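Local coordinates for protein glutamate--tRNA ligase (PDB 3AII) that is a non-discriminating glutamyl-tRNA synthetase that probably activates glutamate with ATP as Glu-AMP and then transfers it to the acceptor end of tRNA, at residues Y178-I183 with R221-F226; G186-C191 with A233-K238. All coordinates share one frame; numbering follows the deposited sequence.

Interaction 1: residues Y178-I183 with R221-F226; sequences YTEKLI and RWREMF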
ATOM      1  N   TYR A 178      11.226 -20.876 -24.749  1.00 17.25           N
ATOM      2  CA  TYR A 178       9.880 -20.774 -25.291  1.00 17.30           C
ATOM      3  C   TYR A 178       9.764 -19.784 -26.442  1.00 14.86           C
ATOM      4  O   TYR A 178       8.846 -19.884 -27.228  1.00 17.05           O
ATOM      5  CB  TYR A 178       8.823 -20.580 -24.187  1.00 17.37           C
ATOM      6  CG  TYR A 178       8.608 -21.902 -23.501  1.00 14.33           C
ATOM      7  CD1 TYR A 178       7.740 -22.839 -24.036  1.00 21.15           C
ATOM      8  CD2 TYR A 178       9.355 -22.256 -22.386  1.00 16.77           C
ATOM      9  CE1 TYR A 178       7.580 -24.080 -23.451  1.00 18.10           C
ATOM     10  CE2 TYR A 178       9.206 -23.514 -21.799  1.00 22.19           C
ATOM     11  CZ  TYR A 178       8.309 -24.410 -22.346  1.00 21.60           C
ATOM     12  OH  TYR A 178       8.142 -25.652 -21.775  1.00 22.62           O
ATOM     13  N   THR A 179      10.702 -18.845 -26.541  1.00 14.19           N
ATOM     14  CA  THR A 179      10.790 -18.023 -27.755  1.00 12.59           C
ATOM     15  C   THR A 179      11.151 -18.895 -28.960  1.00 13.66           C
ATOM     16  O   THR A 179      10.545 -18.767 -30.028  1.00 16.03           O
ATOM     17  CB  THR A 179      11.826 -16.898 -27.598  1.00 16.12           C
ATOM     18  OG1 THR A 179      11.354 -15.981 -26.602  1.00 15.26           O
ATOM     19  CG2 THR A 179      12.012 -16.144 -28.914  1.00 17.32           C
ATOM     20  N   GLU A 180      12.158 -19.748 -28.796  1.00 14.13           N
ATOM     21  CA  GLU A 180      12.574 -20.675 -29.863  1.00 13.35           C
ATOM     22  C   GLU A 180      11.432 -21.625 -30.240  1.00 17.90           C
ATOM     23  O   GLU A 180      11.192 -21.887 -31.414  1.00 20.31           O
ATOM     24  CB  GLU A 180      13.832 -21.454 -29.461  1.00 16.63           C
ATOM     25  CG  GLU A 180      15.063 -20.562 -29.276  1.00 21.81           C
ATOM     26  CD  GLU A 180      16.378 -21.264 -29.589  1.00 39.33           C
ATOM     27  OE1 GLU A 180      16.406 -22.516 -29.631  1.00 37.53           O
ATOM     28  OE2 GLU A 180      17.387 -20.553 -29.796  1.00 45.73           O
ATOM     29  N   LYS A 181      10.704 -22.116 -29.241  1.00 15.70           N
ATOM     30  CA  LYS A 181       9.587 -23.016 -29.521  1.00 17.76           C
ATOM     31  C   LYS A 181       8.472 -22.293 -30.264  1.00 20.24           C
ATOM     32  O   LYS A 181       7.867 -22.850 -31.190  1.00 19.63           O
ATOM     33  CB  LYS A 181       9.049 -23.643 -28.226  1.00 17.63           C
ATOM     34  CG  LYS A 181       9.943 -24.771 -27.698  1.00 26.36           C
ATOM     35  CD  LYS A 181       9.400 -25.364 -26.404  1.00 31.04           C
ATOM     36  CE  LYS A 181      10.341 -26.440 -25.859  1.00 37.23           C
ATOM     37  NZ  LYS A 181       9.862 -26.989 -24.564  1.00 45.78           N
ATOM     38  N   LEU A 182       8.206 -21.052 -29.868  1.00 17.41           N
ATOM     39  CA  LEU A 182       7.155 -20.272 -30.494  1.00 14.02           C
ATOM     40  C   LEU A 182       7.503 -20.005 -31.960  1.00 18.52           C
ATOM     41  O   LEU A 182       6.647 -20.071 -32.833  1.00 19.25           O
ATOM     42  CB  LEU A 182       6.958 -18.951 -29.746  1.00 16.76           C
ATOM     43  CG  LEU A 182       5.885 -17.983 -30.249  1.00 18.27           C
ATOM     44  CD1 LEU A 182       4.510 -18.631 -30.221  1.00 22.45           C
ATOM     45  CD2 LEU A 182       5.898 -16.687 -29.426  1.00 16.27           C
ATOM     46  N   ILE A 183       8.760 -19.661 -32.211  1.00 15.89           N
ATOM     47  CA  ILE A 183       9.262 -19.499 -33.575  1.00 15.72           C
ATOM     48  C   ILE A 183       9.168 -20.796 -34.393  1.00 18.65           C
ATOM     49  O   ILE A 183       8.769 -20.769 -35.560  1.00 20.72           O
ATOM     50  CB  ILE A 183      10.717 -18.974 -33.555  1.00 17.80           C
ATOM     51  CG1 ILE A 183      10.763 -17.539 -33.020  1.00 21.13           C
ATOM     52  CG2 ILE A 183      11.341 -19.036 -34.948  1.00 23.63           C
ATOM     53  CD1 ILE A 183      12.199 -17.013 -32.835  1.00 19.40           C
ATOM     54  N   ARG A 221      18.269 -15.097 -36.776  1.00 18.47           N
ATOM     55  CA  ARG A 221      18.089 -13.703 -36.370  1.00 20.32           C
ATOM     56  C   ARG A 221      17.933 -13.603 -34.859  1.00 19.36           C
ATOM     57  O   ARG A 221      18.411 -12.654 -34.235  1.00 18.90           O
ATOM     58  CB  ARG A 221      16.848 -13.102 -37.009  1.00 17.12           C
ATOM     59  CG  ARG A 221      16.951 -12.866 -38.518  1.00 22.73           C
ATOM     60  CD  ARG A 221      15.804 -11.964 -38.935  1.00 23.68           C
ATOM     61  NE  ARG A 221      15.917 -11.477 -40.309  1.00 27.94           N
ATOM     62  CZ  ARG A 221      15.137 -10.530 -40.817  1.00 31.05           C
ATOM     63  NH1 ARG A 221      14.201  -9.974 -40.058  1.00 25.12           N
ATOM     64  NH2 ARG A 221      15.294 -10.131 -42.074  1.00 31.10           N
ATOM     65  N   TRP A 222      17.238 -14.581 -34.288  1.00 18.67           N
ATOM     66  CA  TRP A 222      17.021 -14.630 -32.842  1.00 20.51           C
ATOM     67  C   TRP A 222      18.362 -14.713 -32.134  1.00 16.81           C
ATOM     68  O   TRP A 222      18.637 -13.948 -31.205  1.00 17.58           O
ATOM     69  CB  TRP A 222      16.110 -15.815 -32.468  1.00 17.31           C
ATOM     70  CG  TRP A 222      16.131 -16.226 -31.009  1.00 18.66           C
ATOM     71  CD1 TRP A 222      16.544 -17.430 -30.500  1.00 19.46           C
ATOM     72  CD2 TRP A 222      15.734 -15.435 -29.887  1.00 15.77           C
ATOM     73  NE1 TRP A 222      16.424 -17.440 -29.139  1.00 18.34           N
ATOM     74  CE2 TRP A 222      15.929 -16.228 -28.727  1.00 15.11           C
ATOM     75  CE3 TRP A 222      15.230 -14.138 -29.744  1.00 14.86           C
ATOM     76  CZ2 TRP A 222      15.631 -15.773 -27.447  1.00 14.12           C
ATOM     77  CZ3 TRP A 222      14.941 -13.676 -28.464  1.00 14.10           C
ATOM     78  CH2 TRP A 222      15.143 -14.490 -27.333  1.00 15.66           C
ATOM     79  N   ARG A 223      19.222 -15.617 -32.597  1.00 18.03           N
ATOM     80  CA  ARG A 223      20.507 -15.812 -31.942  1.00 18.33           C
ATOM     81  C   ARG A 223      21.364 -14.565 -32.088  1.00 18.86           C
ATOM     82  O   ARG A 223      22.135 -14.204 -31.191  1.00 21.18           O
ATOM     83  CB  ARG A 223      21.204 -17.058 -32.507  1.00 24.33           C
ATOM     84  CG  ARG A 223      20.532 -18.336 -32.030  1.00 26.28           C
ATOM     85  CD  ARG A 223      21.303 -19.592 -32.435  1.00 38.26           C
ATOM     86  NE  ARG A 223      20.761 -20.766 -31.750  1.00 60.28           N
ATOM     87  CZ  ARG A 223      20.378 -21.884 -32.357  1.00 67.99           C
ATOM     88  NH1 ARG A 223      20.486 -22.001 -33.675  1.00 45.92           N
ATOM     89  NH2 ARG A 223      19.894 -22.891 -31.643  1.00 48.50           N
ATOM     90  N   GLU A 224      21.172 -13.858 -33.193  1.00 18.88           N
ATOM     91  CA  GLU A 224      21.936 -12.646 -33.437  1.00 18.06           C
ATOM     92  C   GLU A 224      21.558 -11.519 -32.484  1.00 20.59           C
ATOM     93  O   GLU A 224      22.395 -10.673 -32.161  1.00 20.28           O
ATOM     94  CB  GLU A 224      21.744 -12.178 -34.874  1.00 21.70           C
ATOM     95  CG  GLU A 224      22.341 -13.114 -35.901  1.00 28.94           C
ATOM     96  CD  GLU A 224      22.020 -12.669 -37.311  1.00 34.10           C
ATOM     97  OE1 GLU A 224      22.314 -13.430 -38.253  1.00 27.90           O
ATOM     98  OE2 GLU A 224      21.467 -11.556 -37.461  1.00 31.44           O
ATOM     99  N   MET A 225      20.310 -11.513 -32.022  1.00 17.75           N
ATOM    100  CA  MET A 225      19.851 -10.456 -31.114  1.00 17.93           C
ATOM    101  C   MET A 225      20.729 -10.334 -29.881  1.00 16.33           C
ATOM    102  O   MET A 225      20.841  -9.268 -29.296  1.00 17.21           O
ATOM    103  CB  MET A 225      18.393 -10.674 -30.701  1.00 18.27           C
ATOM    104  CG  MET A 225      17.399 -10.370 -31.808  1.00 17.54           C
ATOM    105  SD  MET A 225      15.668 -10.624 -31.329  1.00 18.95           S
ATOM    106  CE  MET A 225      15.477  -9.430 -30.010  1.00 19.27           C
ATOM    107  N   PHE A 226      21.385 -11.426 -29.512  1.00 17.48           N
ATOM    108  CA  PHE A 226      22.175 -11.455 -28.302  1.00 18.59           C
ATOM    109  C   PHE A 226      23.462 -10.647 -28.403  1.00 21.38           C
ATOM    110  O   PHE A 226      24.131 -10.418 -27.390  1.00 25.10           O
ATOM    111  CB  PHE A 226      22.443 -12.910 -27.903  1.00 19.82           C
ATOM    112  CG  PHE A 226      21.235 -13.583 -27.328  1.00 21.34           C
ATOM    113  CD1 PHE A 226      20.197 -13.995 -28.155  1.00 19.95           C
ATOM    114  CD2 PHE A 226      21.104 -13.738 -25.954  1.00 21.61           C
ATOM    115  CE1 PHE A 226      19.062 -14.593 -27.619  1.00 21.59           C
ATOM    116  CE2 PHE A 226      19.980 -14.331 -25.418  1.00 22.28           C
ATOM    117  CZ  PHE A 226      18.954 -14.758 -26.253  1.00 20.39           C
TER
HETATM  118  O   HOH W   1      17.530 -19.112 -27.249  1.00 34.89           O
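The indole of Trp222 is the centrepiece of this meeting of two helices. Its CG lies anti to the backbone N (chi1 163°), which swings the ring across to the helix containing 178-183. Methyl CG2 of Thr179 sits almost exactly over the middle of the six-membered ring, 3.6 Å from its centroid and 2° off the normal, a CH-pi contact. This methyl is anti to its own backbone N; OG1, beside that N, is hydrogen-bonded to Tyr175 O. From Trp222's own segment, Phe226 CE1 lies over the opposite face of the indole. Glu180 comes to the pyrrole rim: its carboxylate stands 74° to the indole plane, and OE2 lies near that plane, 3.3 Å from Trp222 CD1. A water in the ring plane joins the two groups, accepting from Trp222 NE1 at 2.8 Å and donating to Glu180 OE2 at 2.9 Å. Arg223 reaches the same carboxylate with an extended chain, but its salt bridge is long, NH2 to Glu180 OE2 at 3.9 Å, and the oxygen stands well out of the guanidinium plane, so only the charges attract. One turn on, Ile183 CD1 touches Trp222 CB at 4.1 Å. Val190 of strand 188-191 and Met254 of strand 252-256 also touch the indole. The arrangement is a helix-helix contact built on one buried tryptophan, with a water-bridged margin, packed on the small antiparallel sheet that carries the zinc site, at the insertion that, as in related GluRS enzymes, probably separates the Rossmann-fold halves and contacts the tRNA acceptor end.

Interaction 2: residues G186-C191 with A233-K238; sequences GGAYVC and AVVRVK. With ZN (zinc ion), chain D.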
ATOM      1  N   GLY A 186       5.870 -21.432 -35.689  1.00 17.95           N
ATOM      2  CA  GLY A 186       5.405 -20.397 -36.605  1.00 19.94           C
ATOM      3  C   GLY A 186       4.566 -19.292 -35.995  1.00 22.91           C
ATOM      4  O   GLY A 186       3.760 -18.659 -36.678  1.00 21.13           O
ATOM      5  N   GLY A 187       4.763 -19.039 -34.703  1.00 18.37           N
ATOM      6  CA  GLY A 187       3.953 -18.073 -33.997  1.00 17.67           C
ATOM      7  C   GLY A 187       4.657 -16.778 -33.663  1.00 16.81           C
ATOM      8  O   GLY A 187       4.085 -15.906 -33.021  1.00 19.33           O
ATOM      9  N   ALA A 188       5.899 -16.652 -34.113  1.00 15.35           N
ATOM     10  CA  ALA A 188       6.656 -15.438 -33.871  1.00 15.60           C
ATOM     11  C   ALA A 188       7.744 -15.282 -34.907  1.00 19.89           C
ATOM     12  O   ALA A 188       8.075 -16.228 -35.623  1.00 19.27           O
ATOM     13  CB  ALA A 188       7.256 -15.446 -32.468  1.00 15.55           C
ATOM     14  N   TYR A 189       8.285 -14.073 -34.996  1.00 17.51           N
ATOM     15  CA  TYR A 189       9.350 -13.791 -35.944  1.00 20.11           C
ATOM     16  C   TYR A 189      10.250 -12.695 -35.417  1.00 18.65           C
ATOM     17  O   TYR A 189       9.844 -11.930 -34.534  1.00 16.58           O
ATOM     18  CB  TYR A 189       8.774 -13.416 -37.317  1.00 19.64           C
ATOM     19  CG  TYR A 189       7.856 -12.211 -37.366  1.00 18.25           C
ATOM     20  CD1 TYR A 189       6.526 -12.298 -36.966  1.00 19.03           C
ATOM     21  CD2 TYR A 189       8.313 -10.989 -37.842  1.00 17.32           C
ATOM     22  CE1 TYR A 189       5.693 -11.207 -37.035  1.00 19.60           C
ATOM     23  CE2 TYR A 189       7.481  -9.898 -37.923  1.00 16.68           C
ATOM     24  CZ  TYR A 189       6.181 -10.001 -37.525  1.00 19.98           C
ATOM     25  OH  TYR A 189       5.363  -8.892 -37.601  1.00 22.74           O
ATOM     26  N   VAL A 190      11.479 -12.635 -35.933  1.00 19.20           N
ATOM     27  CA  VAL A 190      12.381 -11.548 -35.558  1.00 15.59           C
ATOM     28  C   VAL A 190      12.302 -10.421 -36.570  1.00 20.61           C
ATOM     29  O   VAL A 190      12.644 -10.600 -37.743  1.00 22.46           O
ATOM     30  CB  VAL A 190      13.821 -12.007 -35.427  1.00 16.25           C
ATOM     31  CG1 VAL A 190      14.697 -10.821 -35.000  1.00 19.51           C
ATOM     32  CG2 VAL A 190      13.918 -13.153 -34.412  1.00 19.09           C
ATOM     33  N   CYS A 191      11.852  -9.265 -36.103  1.00 17.92           N
ATOM     34  CA  CYS A 191      11.644  -8.119 -36.974  1.00 19.25           C
ATOM     35  C   CYS A 191      12.778  -7.126 -36.819  1.00 20.12           C
ATOM     36  O   CYS A 191      13.047  -6.627 -35.721  1.00 23.94           O
ATOM     37  CB  CYS A 191      10.325  -7.436 -36.655  1.00 19.34           C
ATOM     38  SG  CYS A 191       9.973  -6.042 -37.746  1.00 24.38           S
ATOM     39  N   ALA A 233      16.285  -4.644 -32.862  1.00 24.35           N
ATOM     40  CA  ALA A 233      15.487  -5.754 -33.371  1.00 18.42           C
ATOM     41  C   ALA A 233      14.575  -6.209 -32.241  1.00 17.25           C
ATOM     42  O   ALA A 233      14.920  -6.070 -31.075  1.00 18.21           O
ATOM     43  CB  ALA A 233      16.389  -6.903 -33.819  1.00 19.84           C
ATOM     44  N   VAL A 234      13.412  -6.741 -32.599  1.00 17.24           N
ATOM     45  CA  VAL A 234      12.482  -7.280 -31.608  1.00 17.21           C
ATOM     46  C   VAL A 234      11.942  -8.621 -32.098  1.00 16.18           C
ATOM     47  O   VAL A 234      11.990  -8.928 -33.297  1.00 18.41           O
ATOM     48  CB  VAL A 234      11.312  -6.314 -31.343  1.00 18.47           C
ATOM     49  CG1 VAL A 234      11.822  -5.068 -30.620  1.00 18.27           C
ATOM     50  CG2 VAL A 234      10.615  -5.949 -32.652  1.00 17.59           C
ATOM     51  N   VAL A 235      11.467  -9.441 -31.169  1.00 15.75           N
ATOM     52  CA  VAL A 235      10.621 -10.568 -31.534  1.00 13.25           C
ATOM     53  C   VAL A 235       9.165 -10.128 -31.445  1.00 14.95           C
ATOM     54  O   VAL A 235       8.756  -9.508 -30.452  1.00 16.32           O
ATOM     55  CB  VAL A 235      10.852 -11.789 -30.602  1.00 13.76           C
ATOM     56  CG1 VAL A 235       9.955 -12.961 -31.010  1.00 12.84           C
ATOM     57  CG2 VAL A 235      12.302 -12.234 -30.641  1.00 15.17           C
ATOM     58  N   ARG A 236       8.398 -10.431 -32.490  1.00 14.51           N
ATOM     59  CA  ARG A 236       6.969 -10.121 -32.537  1.00 13.96           C
ATOM     60  C   ARG A 236       6.148 -11.394 -32.600  1.00 13.83           C
ATOM     61  O   ARG A 236       6.503 -12.331 -33.301  1.00 17.35           O
ATOM     62  CB  ARG A 236       6.660  -9.255 -33.762  1.00 18.59           C
ATOM     63  CG  ARG A 236       7.268  -7.870 -33.665  1.00 19.74           C
ATOM     64  CD  ARG A 236       6.931  -7.023 -34.891  1.00 24.35           C
ATOM     65  NE  ARG A 236       7.444  -5.661 -34.712  1.00 26.52           N
ATOM     66  CZ  ARG A 236       6.860  -4.737 -33.958  1.00 19.87           C
ATOM     67  NH1 ARG A 236       5.730  -5.001 -33.317  1.00 25.06           N
ATOM     68  NH2 ARG A 236       7.400  -3.531 -33.849  1.00 33.05           N
ATOM     69  N   VAL A 237       5.063 -11.428 -31.835  1.00 18.25           N
ATOM     70  CA  VAL A 237       4.160 -12.565 -31.867  1.00 15.56           C
ATOM     71  C   VAL A 237       3.252 -12.387 -33.078  1.00 20.12           C
ATOM     72  O   VAL A 237       2.722 -11.306 -33.291  1.00 23.92           O
ATOM     73  CB  VAL A 237       3.312 -12.605 -30.601  1.00 17.66           C
ATOM     74  CG1 VAL A 237       2.324 -13.765 -30.649  1.00 21.47           C
ATOM     75  CG2 VAL A 237       4.218 -12.711 -29.367  1.00 17.99           C
ATOM     76  N   LYS A 238       3.063 -13.436 -33.870  1.00 18.89           N
ATOM     77  CA  LYS A 238       2.146 -13.315 -34.996  1.00 20.87           C
ATOM     78  C   LYS A 238       0.722 -13.363 -34.470  1.00 24.05           C
ATOM     79  O   LYS A 238       0.322 -14.347 -33.856  1.00 26.64           O
ATOM     80  CB  LYS A 238       2.382 -14.436 -36.015  1.00 24.84           C
ATOM     81  CG  LYS A 238       3.754 -14.387 -36.682  1.00 22.17           C
ATOM     82  CD  LYS A 238       3.905 -15.445 -37.782  1.00 26.66           C
ATOM     83  CE  LYS A 238       5.309 -15.392 -38.373  1.00 27.32           C
ATOM     84  NZ  LYS A 238       5.510 -16.306 -39.556  1.00 30.85           N
TER
HETATM   85 ZN    ZN D1001       9.934  -6.555 -40.042  1.00 27.33          ZN
HETATM   86  O   HOH W   2       3.461 -18.718 -39.449  1.00 37.67           O
HETATM   87  O   HOH W   3       7.219 -17.859 -37.559  1.00 28.63           O
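Five backbone hydrogen bonds join 186-191 to 233-238 as antiparallel neighbours. Tyr189 and Arg236 form one hydrogen-bonded pair, with Arg236 N to Tyr189 O at 2.9 Å, and Cys191 and Val234 form the next. Beyond the strand, Lys238 N donates to Gly187 O at 2.8 Å from above the carbonyl plane. Among apolar contacts, Ala188 CB meets Val235 CG1 at 3.9 Å, and Val190 lies against Val235 on the same face. The other face holds Tyr189, whose CG takes the crowded position between backbone N and carbonyl carbon (chi1 59°). Arg236 CB makes a CH-pi contact over its ring, 4.1 Å from the centroid, while Lys238 CG comes to the ring edge. Carboxylate OD2 of Asp250 hydrogen-bonds to Tyr189 OH, and its backbone O to Arg236 NH1; Lys238 NZ reaches Arg211 O and, through two waters, Gly186 O and Ala188 O. On the same face as Tyr189, Cys191 SG binds zinc at 2.4 Å, with Cys193, Cys208 and Cys210. Strand 188-191 is an outermost strand of a four-stranded antiparallel sheet in which 234-237 pairs next with 252-256; helix 215-224 packs on Val190 and Val235, and helix 195-203 on Tyr189 and Cys191.

From the N terminus, helix 172-184 supplies the first half of interaction 1 and, after a Schellman turn at Gly186, leads into strand 188-191, the first half of interaction 2. The chain runs past Cys193, through helix 195-203 and past Cys208 and Cys210 to helix 215-224, where interaction 1 closes its loop, and on to strand 234-237, where interaction 2 closes. The two loops therefore cross, each helix being followed by its own strand. Their centres lie about 9 Å apart, and the layers touch: Leu182 O and Gly187 N, and Arg221 NH1 and Val190 O, are probable hydrogen bonds, while Leu182 packs on Ala188. Together they tie a helix pair to a zinc-bearing sheet.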